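Local atomic coordinates of omega transaminase (Pseudomonas sp., PDB entry 5LHA), a protein that catalyses the PLP-dependent transfer of an amino group, probably between an amine donor and a keto acid, and carries its cofactor here as pyridoxamine phosphate. Residues R149-Y157 with S166-H174; L187-W197 with L205-Q216. One frame throughout, in Å; residues are numbered along the deposited sequence.

Contact 1 of 2, residues R149-Y157 with S166-H174. With PMP (4'-deoxy-4'-aminopyridoxal-5'-phosphate), chain E.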
loop_
_atom_site.group_PDB
_atom_site.type_symbol
_atom_site.label_atom_id
_atom_site.label_comp_id
_atom_site.label_asym_id
_atom_site.label_seq_id
_atom_site.Cartn_x
_atom_site.Cartn_y
_atom_site.Cartn_z
ATOM N N ARG A 149 -6.562 0.348 -10.107
ATOM C CA ARG A 149 -7.441 -0.276 -9.132
ATOM C C ARG A 149 -8.255 -1.414 -9.747
ATOM O O ARG A 149 -8.494 -1.464 -10.956
ATOM C CB ARG A 149 -8.357 0.783 -8.534
ATOM C CG ARG A 149 -7.611 1.840 -7.725
ATOM C CD ARG A 149 -8.566 2.961 -7.398
ATOM N NE ARG A 149 -7.957 4.009 -6.586
ATOM C CZ ARG A 149 -8.469 5.226 -6.439
ATOM N NH1 ARG A 149 -9.570 5.572 -7.097
ATOM N NH2 ARG A 149 -7.857 6.115 -5.668
ATOM N N PHE A 150 -8.710 -2.323 -8.884
ATOM C CA PHE A 150 -9.488 -3.486 -9.294
ATOM C C PHE A 150 -10.796 -3.525 -8.513
ATOM O O PHE A 150 -10.820 -3.219 -7.319
ATOM C CB PHE A 150 -8.721 -4.808 -9.057
ATOM C CG PHE A 150 -7.414 -4.934 -9.821
ATOM C CD1 PHE A 150 -7.386 -4.883 -11.199
ATOM C CD2 PHE A 150 -6.223 -5.168 -9.147
ATOM C CE1 PHE A 150 -6.180 -5.023 -11.894
ATOM C CE2 PHE A 150 -5.026 -5.312 -9.831
ATOM C CZ PHE A 150 -5.007 -5.237 -11.210
ATOM N N LEU A 151 -11.883 -3.906 -9.179
ATOM C CA LEU A 151 -13.162 -4.139 -8.523
ATOM C C LEU A 151 -13.482 -5.630 -8.509
ATOM O O LEU A 151 -13.165 -6.354 -9.455
ATOM C CB LEU A 151 -14.299 -3.391 -9.234
ATOM C CG LEU A 151 -14.182 -1.874 -9.425
ATOM C CD1 LEU A 151 -15.377 -1.300 -10.199
ATOM C CD2 LEU A 151 -14.017 -1.145 -8.102
ATOM N N SER A 152 -14.149 -6.077 -7.447
ATOM C CA SER A 152 -14.641 -7.448 -7.387
ATOM C C SER A 152 -15.870 -7.460 -6.486
ATOM O O SER A 152 -16.257 -6.432 -5.913
ATOM C CB SER A 152 -13.558 -8.440 -6.917
ATOM O OG SER A 152 -13.163 -8.247 -5.563
ATOM N N LEU A 153 -16.491 -8.633 -6.387
ATOM C CA LEU A 153 -17.779 -8.816 -5.745
ATOM C C LEU A 153 -17.622 -9.541 -4.416
ATOM O O LEU A 153 -16.714 -10.356 -4.233
ATOM C CB LEU A 153 -18.726 -9.620 -6.645
ATOM C CG LEU A 153 -18.942 -9.105 -8.075
ATOM C CD1 LEU A 153 -19.891 -10.018 -8.845
ATOM C CD2 LEU A 153 -19.488 -7.696 -8.031
ATOM N N ARG A 154 -18.532 -9.239 -3.496
ATOM C CA ARG A 154 -18.610 -9.986 -2.255
ATOM C C ARG A 154 -18.832 -11.459 -2.553
ATOM O O ARG A 154 -19.484 -11.821 -3.537
ATOM C CB ARG A 154 -19.742 -9.454 -1.383
ATOM C CG ARG A 154 -19.337 -8.283 -0.517
ATOM C CD ARG A 154 -20.510 -7.773 0.300
ATOM N NE ARG A 154 -20.083 -7.240 1.587
ATOM C CZ ARG A 154 -19.759 -5.971 1.800
ATOM N NH1 ARG A 154 -19.811 -5.096 0.805
ATOM N NH2 ARG A 154 -19.383 -5.582 3.015
ATOM N N ASN A 155 -18.254 -12.308 -1.700
ATOM C CA ASN A 155 -18.326 -13.764 -1.828
ATOM C C ASN A 155 -17.626 -14.265 -3.086
ATOM O O ASN A 155 -17.708 -15.454 -3.414
ATOM C CB ASN A 155 -19.779 -14.250 -1.759
ATOM C CG ASN A 155 -20.332 -14.209 -0.342
ATOM O OD1 ASN A 155 -20.403 -13.153 0.288
ATOM N ND2 ASN A 155 -20.722 -15.371 0.168
ATOM N N GLY A 156 -16.963 -13.371 -3.813
ATOM C CA GLY A 156 -16.199 -13.800 -4.965
ATOM C C GLY A 156 -14.927 -14.503 -4.523
ATOM O O GLY A 156 -14.316 -14.156 -3.513
ATOM N N TYR A 157 -14.542 -15.529 -5.273
ATOM C CA TYR A 157 -13.332 -16.274 -4.965
ATOM C C TYR A 157 -12.482 -16.395 -6.216
ATOM O O TYR A 157 -12.954 -16.884 -7.242
ATOM C CB TYR A 157 -13.657 -17.650 -4.384
ATOM C CG TYR A 157 -12.421 -18.447 -4.103
ATOM C CD1 TYR A 157 -11.595 -18.133 -3.030
ATOM C CD2 TYR A 157 -12.090 -19.531 -4.885
ATOM C CE1 TYR A 157 -10.456 -18.872 -2.773
ATOM C CE2 TYR A 157 -10.968 -20.272 -4.628
ATOM C CZ TYR A 157 -10.155 -19.948 -3.585
ATOM O OH TYR A 157 -9.032 -20.691 -3.354
ATOM N N SER A 166 -6.208 -10.694 -2.707
ATOM C CA SER A 166 -6.582 -9.310 -2.428
ATOM C C SER A 166 -7.968 -8.966 -2.961
ATOM O O SER A 166 -8.656 -8.119 -2.383
ATOM C CB SER A 166 -5.535 -8.365 -3.003
ATOM O OG SER A 166 -4.250 -8.755 -2.553
ATOM N N VAL A 167 -8.400 -9.603 -4.053
ATOM C CA VAL A 167 -9.705 -9.303 -4.636
ATOM C C VAL A 167 -10.783 -10.288 -4.211
ATOM O O VAL A 167 -11.927 -10.173 -4.672
ATOM C CB VAL A 167 -9.621 -9.221 -6.176
ATOM C CG1 VAL A 167 -8.763 -8.042 -6.592
ATOM C CG2 VAL A 167 -9.060 -10.521 -6.757
ATOM N N GLY A 168 -10.467 -11.230 -3.325
ATOM C CA GLY A 168 -11.477 -12.170 -2.863
ATOM C C GLY A 168 -12.461 -11.501 -1.917
ATOM O O GLY A 168 -12.093 -10.667 -1.094
ATOM N N GLY A 169 -13.723 -11.899 -2.018
ATOM C CA GLY A 169 -14.795 -11.280 -1.268
ATOM C C GLY A 169 -15.228 -12.011 -0.016
ATOM O O GLY A 169 -16.279 -11.672 0.542
ATOM N N ASN A 170 -14.455 -12.997 0.447
ATOM C CA ASN A 170 -14.741 -13.744 1.670
ATOM C C ASN A 170 -13.588 -13.528 2.633
ATOM O O ASN A 170 -12.435 -13.817 2.293
ATOM C CB ASN A 170 -14.899 -15.243 1.401
ATOM C CG ASN A 170 -15.984 -15.556 0.395
ATOM O OD1 ASN A 170 -17.173 -15.445 0.689
ATOM N ND2 ASN A 170 -15.577 -15.962 -0.802
ATOM N N GLY A 171 -13.906 -13.047 3.839
ATOM C CA GLY A 171 -12.881 -12.731 4.818
ATOM C C GLY A 171 -12.058 -13.922 5.278
ATOM O O GLY A 171 -10.887 -13.765 5.630
ATOM N N VAL A 172 -12.654 -15.122 5.303
ATOM C CA VAL A 172 -11.958 -16.283 5.867
ATOM C C VAL A 172 -10.606 -16.516 5.198
ATOM O O VAL A 172 -9.662 -16.971 5.853
ATOM C CB VAL A 172 -12.844 -17.545 5.793
ATOM C CG1 VAL A 172 -14.081 -17.374 6.660
ATOM C CG2 VAL A 172 -13.231 -17.865 4.353
ATOM N N TYR A 173 -10.466 -16.147 3.920
ATOM C CA TYR A 173 -9.208 -16.285 3.192
ATOM C C TYR A 173 -8.228 -15.149 3.435
ATOM O O TYR A 173 -7.089 -15.236 2.957
ATOM C CB TYR A 173 -9.463 -16.369 1.684
ATOM C CG TYR A 173 -10.417 -17.462 1.285
ATOM C CD1 TYR A 173 -9.984 -18.774 1.159
ATOM C CD2 TYR A 173 -11.754 -17.188 1.058
ATOM C CE1 TYR A 173 -10.855 -19.773 0.799
ATOM C CE2 TYR A 173 -12.632 -18.185 0.702
ATOM C CZ TYR A 173 -12.177 -19.471 0.575
ATOM O OH TYR A 173 -13.059 -20.462 0.217
ATOM N N HIS A 174 -8.657 -14.073 4.096
ATOM C CA HIS A 174 -7.850 -12.890 4.359
ATOM C C HIS A 174 -7.221 -12.882 5.743
ATOM O O HIS A 174 -6.082 -12.430 5.893
ATOM C CB HIS A 174 -8.704 -11.618 4.230
ATOM C CG HIS A 174 -9.046 -11.229 2.821
ATOM N ND1 HIS A 174 -8.277 -10.355 2.080
ATOM C CD2 HIS A 174 -10.092 -11.570 2.031
ATOM C CE1 HIS A 174 -8.828 -10.184 0.892
ATOM N NE2 HIS A 174 -9.929 -10.912 0.835
HETATM N N1 PMP E . -11.194 -18.771 -9.139
HETATM C C2 PMP E . -12.260 -19.654 -9.057
HETATM C C2A PMP E . -13.650 -19.231 -9.447
HETATM C C3 PMP E . -12.109 -20.787 -8.269
HETATM O O3 PMP E . -13.207 -21.492 -7.855
HETATM C C4 PMP E . -10.833 -21.199 -7.890
HETATM C C4A PMP E . -10.666 -22.479 -7.100
HETATM N N4A PMP E . -11.957 -23.006 -6.708
HETATM C C5 PMP E . -9.719 -20.429 -8.231
HETATM C C6 PMP E . -9.920 -19.202 -8.862
HETATM C C5A PMP E . -8.322 -20.938 -7.908
HETATM O O4P PMP E . -8.071 -22.167 -8.570
HETATM P P PMP E . -6.820 -23.121 -8.192
HETATM O O1P PMP E . -7.248 -23.950 -6.995
HETATM O O2P PMP E . -6.548 -24.037 -9.367
HETATM O O3P PMP E . -5.577 -22.333 -7.832
HETATM O O HOH W 1 -12.971 -15.122 -1.076
#
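Asn155 and Gly169 meet where the type II turn Leu153-Gly156, at the end of strand 149-153, packs against residues 167-170. Backbone bonds carry the junction: Gly169 N donates almost straight to Gly156 O at 2.8 Å, and Asn155 N reaches Gly169 O from above its carbonyl plane at 3.1 Å. The backbones lie so close here that a CB on Gly169 would collide with Leu153 O and Asn155 N. Ser152 OG bonds to Val167 O in a very short contact whose exact length is doubtful; a chi1 of 67°, between backbone N and carbonyl carbon, directs the hydroxyl there.

The amide planes of Asn155 and Asn170 are 76° apart, with Asn170 OD1 against Asn155 CA at 3.2 Å. Asn170 ND2 gives a weak bond to Asn155 O and a firmer one, 2.8 Å, to a water that also donates to Gly156 O. Asn155 ND2 is hydrogen-bonded to Gly237 O, outside the two segments.

The Tyr157 and Tyr173 side chains cross at about a right angle and their rings meet obliquely, planes 38° apart, with Tyr157 CE1 over one face of the Tyr173 ring at 3.7 Å; Val172 CG2 lies on the opposite face. Tyr157 CE2 stands over the pyridine ring, 3.4 Å from PMP C4. Gly156 O thus takes hydrogen bonds from both a backbone N-H and a water, fixing the peptide just before Tyr157, whose ring is held between Tyr173 and the cofactor. Tyr173 and the Gly169 bond thus probably form a second shell that positions Tyr157 in the wall of the PMP pocket.

Contact 2 of 2, residues L187-W197 with L205-Q216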
loop_
_atom_site.group_PDB
_atom_site.type_symbol
_atom_site.label_atom_id
_atom_site.label_comp_id
_atom_site.label_asym_id
_atom_site.label_seq_id
_atom_site.Cartn_x
_atom_site.Cartn_y
_atom_site.Cartn_z
ATOM N N LEU A 187 -17.802 -4.882 -4.354
ATOM C CA LEU A 187 -19.179 -4.544 -4.664
ATOM C C LEU A 187 -20.071 -5.634 -4.087
ATOM O O LEU A 187 -19.635 -6.768 -3.900
ATOM C CB LEU A 187 -19.375 -4.435 -6.180
ATOM C CG LEU A 187 -18.360 -3.528 -6.875
ATOM C CD1 LEU A 187 -18.302 -3.804 -8.355
ATOM C CD2 LEU A 187 -18.730 -2.074 -6.628
ATOM N N ASP A 188 -21.318 -5.289 -3.788
ATOM C CA ASP A 188 -22.243 -6.297 -3.295
ATOM C C ASP A 188 -22.587 -7.285 -4.401
ATOM O O ASP A 188 -22.524 -6.970 -5.590
ATOM C CB ASP A 188 -23.518 -5.650 -2.741
ATOM C CG ASP A 188 -23.347 -5.146 -1.319
ATOM O OD1 ASP A 188 -23.123 -5.983 -0.416
ATOM O OD2 ASP A 188 -23.445 -3.922 -1.092
ATOM N N THR A 189 -22.896 -8.465 -4.012
ATOM C CA THR A 189 -23.212 -9.399 -5.082
ATOM C C THR A 189 -24.724 -9.507 -5.266
ATOM O O THR A 189 -25.477 -9.396 -4.292
ATOM C CB THR A 189 -22.627 -10.783 -4.790
ATOM O OG1 THR A 189 -23.031 -11.703 -5.809
ATOM C CG2 THR A 189 -23.093 -11.302 -3.431
ATOM N N PRO A 190 -25.216 -9.688 -6.496
ATOM C CA PRO A 190 -26.668 -9.825 -6.692
ATOM C C PRO A 190 -27.185 -11.180 -6.223
ATOM O O PRO A 190 -27.462 -12.085 -7.022
ATOM C CB PRO A 190 -26.834 -9.615 -8.200
ATOM C CG PRO A 190 -25.541 -10.047 -8.769
ATOM C CD PRO A 190 -24.492 -9.645 -7.778
ATOM N N TRP A 191 -27.300 -11.307 -4.898
ATOM C CA TRP A 191 -27.630 -12.543 -4.194
ATOM C C TRP A 191 -29.041 -12.399 -3.639
ATOM O O TRP A 191 -29.281 -11.573 -2.751
ATOM C CB TRP A 191 -26.621 -12.798 -3.076
ATOM C CG TRP A 191 -26.722 -14.139 -2.373
ATOM C CD1 TRP A 191 -27.467 -15.223 -2.752
ATOM C CD2 TRP A 191 -26.047 -14.521 -1.170
ATOM N NE1 TRP A 191 -27.293 -16.256 -1.858
ATOM C CE2 TRP A 191 -26.428 -15.850 -0.877
ATOM C CE3 TRP A 191 -25.159 -13.868 -0.308
ATOM C CZ2 TRP A 191 -25.950 -16.535 0.240
ATOM C CZ3 TRP A 191 -24.685 -14.549 0.800
ATOM C CH2 TRP A 191 -25.078 -15.872 1.063
ATOM N N LEU A 192 -29.982 -13.164 -4.192
ATOM C CA LEU A 192 -31.382 -12.999 -3.808
ATOM C C LEU A 192 -31.631 -13.445 -2.368
ATOM O O LEU A 192 -32.420 -12.822 -1.646
ATOM C CB LEU A 192 -32.272 -13.797 -4.762
ATOM C CG LEU A 192 -32.471 -13.291 -6.187
ATOM C CD1 LEU A 192 -32.640 -14.477 -7.131
ATOM C CD2 LEU A 192 -33.684 -12.386 -6.232
ATOM N N TYR A 193 -30.936 -14.493 -1.919
ATOM C CA TYR A 193 -31.204 -15.033 -0.592
ATOM C C TYR A 193 -30.729 -14.083 0.510
ATOM O O TYR A 193 -31.391 -13.958 1.547
ATOM C CB TYR A 193 -30.571 -16.422 -0.451
ATOM C CG TYR A 193 -31.184 -17.233 0.669
ATOM C CD1 TYR A 193 -32.532 -17.590 0.637
ATOM C CD2 TYR A 193 -30.432 -17.608 1.777
ATOM C CE1 TYR A 193 -33.106 -18.314 1.670
ATOM C CE2 TYR A 193 -31.000 -18.338 2.813
ATOM C CZ TYR A 193 -32.337 -18.686 2.756
ATOM O OH TYR A 193 -32.906 -19.401 3.789
ATOM N N ARG A 194 -29.586 -13.417 0.319
ATOM C CA ARG A 194 -29.039 -12.479 1.306
ATOM C C ARG A 194 -28.462 -11.275 0.575
ATOM O O ARG A 194 -27.466 -11.420 -0.142
ATOM C CB ARG A 194 -27.952 -13.129 2.168
ATOM C CG ARG A 194 -28.401 -14.271 3.062
ATOM C CD ARG A 194 -27.289 -14.664 4.027
ATOM N NE ARG A 194 -27.645 -15.824 4.843
ATOM C CZ ARG A 194 -27.535 -17.090 4.449
ATOM N NH1 ARG A 194 -27.067 -17.386 3.239
ATOM N NH2 ARG A 194 -27.891 -18.064 5.276
ATOM N N ASN A 195 -29.047 -10.093 0.771
ATOM C CA ASN A 195 -28.525 -8.871 0.168
ATOM C C ASN A 195 -28.936 -7.685 1.030
ATOM O O ASN A 195 -29.890 -7.782 1.808
ATOM C CB ASN A 195 -28.995 -8.703 -1.290
ATOM C CG ASN A 195 -30.505 -8.667 -1.437
ATOM O OD1 ASN A 195 -31.134 -7.625 -1.266
ATOM N ND2 ASN A 195 -31.093 -9.813 -1.765
ATOM N N PRO A 196 -28.214 -6.561 0.935
ATOM C CA PRO A 196 -28.511 -5.401 1.801
ATOM C C PRO A 196 -29.920 -4.829 1.690
ATOM O O PRO A 196 -30.342 -4.112 2.604
ATOM C CB PRO A 196 -27.479 -4.358 1.343
ATOM C CG PRO A 196 -26.364 -5.147 0.806
ATOM C CD PRO A 196 -26.944 -6.396 0.208
ATOM N N TRP A 197 -30.647 -5.082 0.608
ATOM C CA TRP A 197 -31.974 -4.511 0.422
ATOM C C TRP A 197 -33.091 -5.471 0.790
ATOM O O TRP A 197 -34.264 -5.118 0.628
ATOM C CB TRP A 197 -32.141 -4.046 -1.028
ATOM C CG TRP A 197 -31.051 -3.104 -1.423
ATOM C CD1 TRP A 197 -31.043 -1.747 -1.279
ATOM C CD2 TRP A 197 -29.774 -3.457 -1.968
ATOM N NE1 TRP A 197 -29.851 -1.231 -1.725
ATOM C CE2 TRP A 197 -29.055 -2.260 -2.157
ATOM C CE3 TRP A 197 -29.176 -4.669 -2.330
ATOM C CZ2 TRP A 197 -27.767 -2.239 -2.692
ATOM C CZ3 TRP A 197 -27.897 -4.645 -2.861
ATOM C CH2 TRP A 197 -27.208 -3.439 -3.035
ATOM N N LEU A 205 -33.112 -6.287 -7.951
ATOM C CA LEU A 205 -31.826 -6.559 -7.308
ATOM C C LEU A 205 -30.659 -6.220 -8.230
ATOM O O LEU A 205 -29.630 -5.707 -7.776
ATOM C CB LEU A 205 -31.757 -8.023 -6.862
ATOM C CG LEU A 205 -30.515 -8.479 -6.089
ATOM C CD1 LEU A 205 -30.315 -7.686 -4.798
ATOM C CD2 LEU A 205 -30.624 -9.949 -5.783
ATOM N N THR A 206 -30.769 -6.567 -9.511
ATOM C CA THR A 206 -29.760 -6.150 -10.476
ATOM C C THR A 206 -29.610 -4.637 -10.502
ATOM O O THR A 206 -28.488 -4.118 -10.519
ATOM C CB THR A 206 -30.121 -6.667 -11.866
ATOM O OG1 THR A 206 -30.053 -8.096 -11.876
ATOM C CG2 THR A 206 -29.178 -6.099 -12.926
ATOM N N ALA A 207 -30.740 -3.917 -10.492
ATOM C CA ALA A 207 -30.714 -2.459 -10.579
ATOM C C ALA A 207 -30.031 -1.830 -9.367
ATOM O O ALA A 207 -29.261 -0.872 -9.508
ATOM C CB ALA A 207 -32.138 -1.926 -10.736
ATOM N N HIS A 208 -30.320 -2.342 -8.167
ATOM C CA HIS A 208 -29.630 -1.882 -6.965
ATOM C C HIS A 208 -28.121 -2.063 -7.108
ATOM O O HIS A 208 -27.337 -1.167 -6.770
ATOM C CB HIS A 208 -30.148 -2.640 -5.739
ATOM C CG HIS A 208 -31.501 -2.199 -5.275
ATOM N ND1 HIS A 208 -31.801 -0.888 -4.976
ATOM C CD2 HIS A 208 -32.636 -2.905 -5.058
ATOM C CE1 HIS A 208 -33.065 -0.806 -4.595
ATOM N NE2 HIS A 208 -33.595 -2.016 -4.640
ATOM N N CYS A 209 -27.698 -3.230 -7.608
ATOM C CA CYS A 209 -26.275 -3.539 -7.659
ATOM C C CYS A 209 -25.563 -2.662 -8.684
ATOM O O CYS A 209 -24.494 -2.106 -8.401
ATOM C CB CYS A 209 -26.083 -5.021 -7.992
ATOM S SG CYS A 209 -26.623 -6.162 -6.691
ATOM N N ILE A 210 -26.169 -2.492 -9.865
ATOM C CA ILE A 210 -25.576 -1.663 -10.915
ATOM C C ILE A 210 -25.476 -0.208 -10.474
ATOM O O ILE A 210 -24.458 0.457 -10.706
ATOM C CB ILE A 210 -26.390 -1.810 -12.210
ATOM C CG1 ILE A 210 -26.225 -3.226 -12.739
ATOM C CG2 ILE A 210 -25.935 -0.817 -13.253
ATOM C CD1 ILE A 210 -24.794 -3.540 -13.069
ATOM N N ARG A 211 -26.527 0.313 -9.837
ATOM C CA ARG A 211 -26.463 1.677 -9.324
ATOM C C ARG A 211 -25.327 1.832 -8.315
ATOM O O ARG A 211 -24.599 2.833 -8.340
ATOM C CB ARG A 211 -27.804 2.070 -8.708
ATOM C CG ARG A 211 -27.742 3.330 -7.883
ATOM C CD ARG A 211 -29.110 3.699 -7.340
ATOM N NE ARG A 211 -29.009 4.493 -6.118
ATOM C CZ ARG A 211 -30.052 4.944 -5.434
ATOM N NH1 ARG A 211 -31.284 4.684 -5.855
ATOM N NH2 ARG A 211 -29.864 5.657 -4.330
ATOM N N GLN A 212 -25.152 0.842 -7.433
ATOM C CA GLN A 212 -24.012 0.849 -6.523
ATOM C C GLN A 212 -22.697 0.854 -7.294
ATOM O O GLN A 212 -21.730 1.508 -6.889
ATOM C CB GLN A 212 -24.071 -0.364 -5.589
ATOM C CG GLN A 212 -22.909 -0.467 -4.602
ATOM C CD GLN A 212 -22.921 -1.768 -3.803
ATOM O OE1 GLN A 212 -22.456 -2.806 -4.274
ATOM N NE2 GLN A 212 -23.448 -1.712 -2.590
ATOM N N LEU A 213 -22.633 0.100 -8.392
ATOM C CA LEU A 213 -21.407 0.039 -9.183
ATOM C C LEU A 213 -21.075 1.391 -9.824
ATOM O O LEU A 213 -19.916 1.828 -9.809
ATOM C CB LEU A 213 -21.532 -1.071 -10.230
ATOM C CG LEU A 213 -20.483 -1.160 -11.336
ATOM C CD1 LEU A 213 -19.114 -1.415 -10.765
ATOM C CD2 LEU A 213 -20.871 -2.274 -12.292
ATOM N N GLU A 214 -22.075 2.068 -10.399
ATOM C CA GLU A 214 -21.827 3.391 -10.972
ATOM C C GLU A 214 -21.350 4.375 -9.916
ATOM O O GLU A 214 -20.461 5.196 -10.174
ATOM C CB GLU A 214 -23.079 3.941 -11.644
ATOM C CG GLU A 214 -23.481 3.201 -12.871
ATOM C CD GLU A 214 -24.836 3.621 -13.389
ATOM O OE1 GLU A 214 -25.612 4.265 -12.651
ATOM O OE2 GLU A 214 -25.129 3.289 -14.552
ATOM N N GLU A 215 -21.956 4.328 -8.729
ATOM C CA GLU A 215 -21.577 5.258 -7.676
ATOM C C GLU A 215 -20.135 5.032 -7.247
ATOM O O GLU A 215 -19.374 5.991 -7.067
ATOM C CB GLU A 215 -22.536 5.113 -6.495
ATOM C CG GLU A 215 -23.924 5.678 -6.786
ATOM C CD GLU A 215 -24.981 5.187 -5.820
ATOM O OE1 GLU A 215 -24.657 4.326 -4.976
ATOM O OE2 GLU A 215 -26.137 5.660 -5.905
ATOM N N GLN A 216 -19.728 3.766 -7.123
ATOM C CA GLN A 216 -18.351 3.458 -6.747
ATOM C C GLN A 216 -17.370 3.919 -7.815
ATOM O O GLN A 216 -16.276 4.400 -7.497
ATOM C CB GLN A 216 -18.199 1.958 -6.491
ATOM C CG GLN A 216 -18.886 1.472 -5.227
ATOM C CD GLN A 216 -18.736 2.441 -4.068
ATOM O OE1 GLN A 216 -19.714 3.029 -3.606
ATOM N NE2 GLN A 216 -17.509 2.619 -3.598
#
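Trp197 lies flat against His208 on helix 202-220: their five-membered rings stack face to face, centroids 4.0 Å apart and planes at 7°. On that same face His208 CB sits over the centre of the indole six-membered ring, a CH-pi contact at 3.7 Å; Pro196 CB covers the opposite face toward its rim, and Asn195 OD1 lies at the edge in plane. Trp197 NE1 donates to Pro196 O of the second subunit, whose own Trp197 also meets this ring. With an alanine here, His208 would probably lose its stacking partner, a gap would open at the subunit interface, and Pro196 O of the second subunit would lack its N-H.

Gln212 reaches out extended beyond CG and grips Asp188 twice. Its OE1 takes Asp188 N in the carbonyl plane at 2.8 Å, while NE2 gives a nearly straight bond, 2.7 Å, to the anti lone pair of Asp188 OD2; carboxylate and amide planes are 32° apart.

Leucine and cysteine side chains pack along the rest of the interface. Leu205, its CG trans to the backbone N (chi1 -176°), spreads its branches: CD1 touches Asn195 CG at 3.5 Å, and CD2 rests by Leu192 N at 3.6 Å. Asn195 ND2 is tied back to Trp191 O, which steadies that amide. Cys209 SG nestles against Pro190 CA at 3.7 Å. Farther along, Leu187 CD1 presses tightly on Leu213 CD1, and Leu187 CD2 lies alongside Gln216 CG.

With one glutamine amide matching both a backbone N-H and a carboxylate, flanked by leucines and an aromatic stack, the irregular chain after strand 184-187 is bound to helix 202-220, and its tryptophan is presented to the neighbouring subunit.

How the contacts relate
Contacts 1 and 2 follow each other along the chain, their centres 15 Å apart, and join through the parallel strands 149-153 and 184-187: Ser152 O lies 2.7 Å from Leu187 N and Arg154 N 2.7 Å from Leu187 O, both probable hydrogen bonds. Arg154 also packs on Asp188, with a long, weak ion pair. Helix 202-220 of contact 2 then leads to strand 225-230, on the far side of strand 149-153, a beta-alpha-beta crossover of the fold type I large sheet. Contact 1 reaches the cofactor directly through Tyr157; in contact 2 the side chain of Thr189 is still about 13 Å from PMP. Both contacts touch the second subunit.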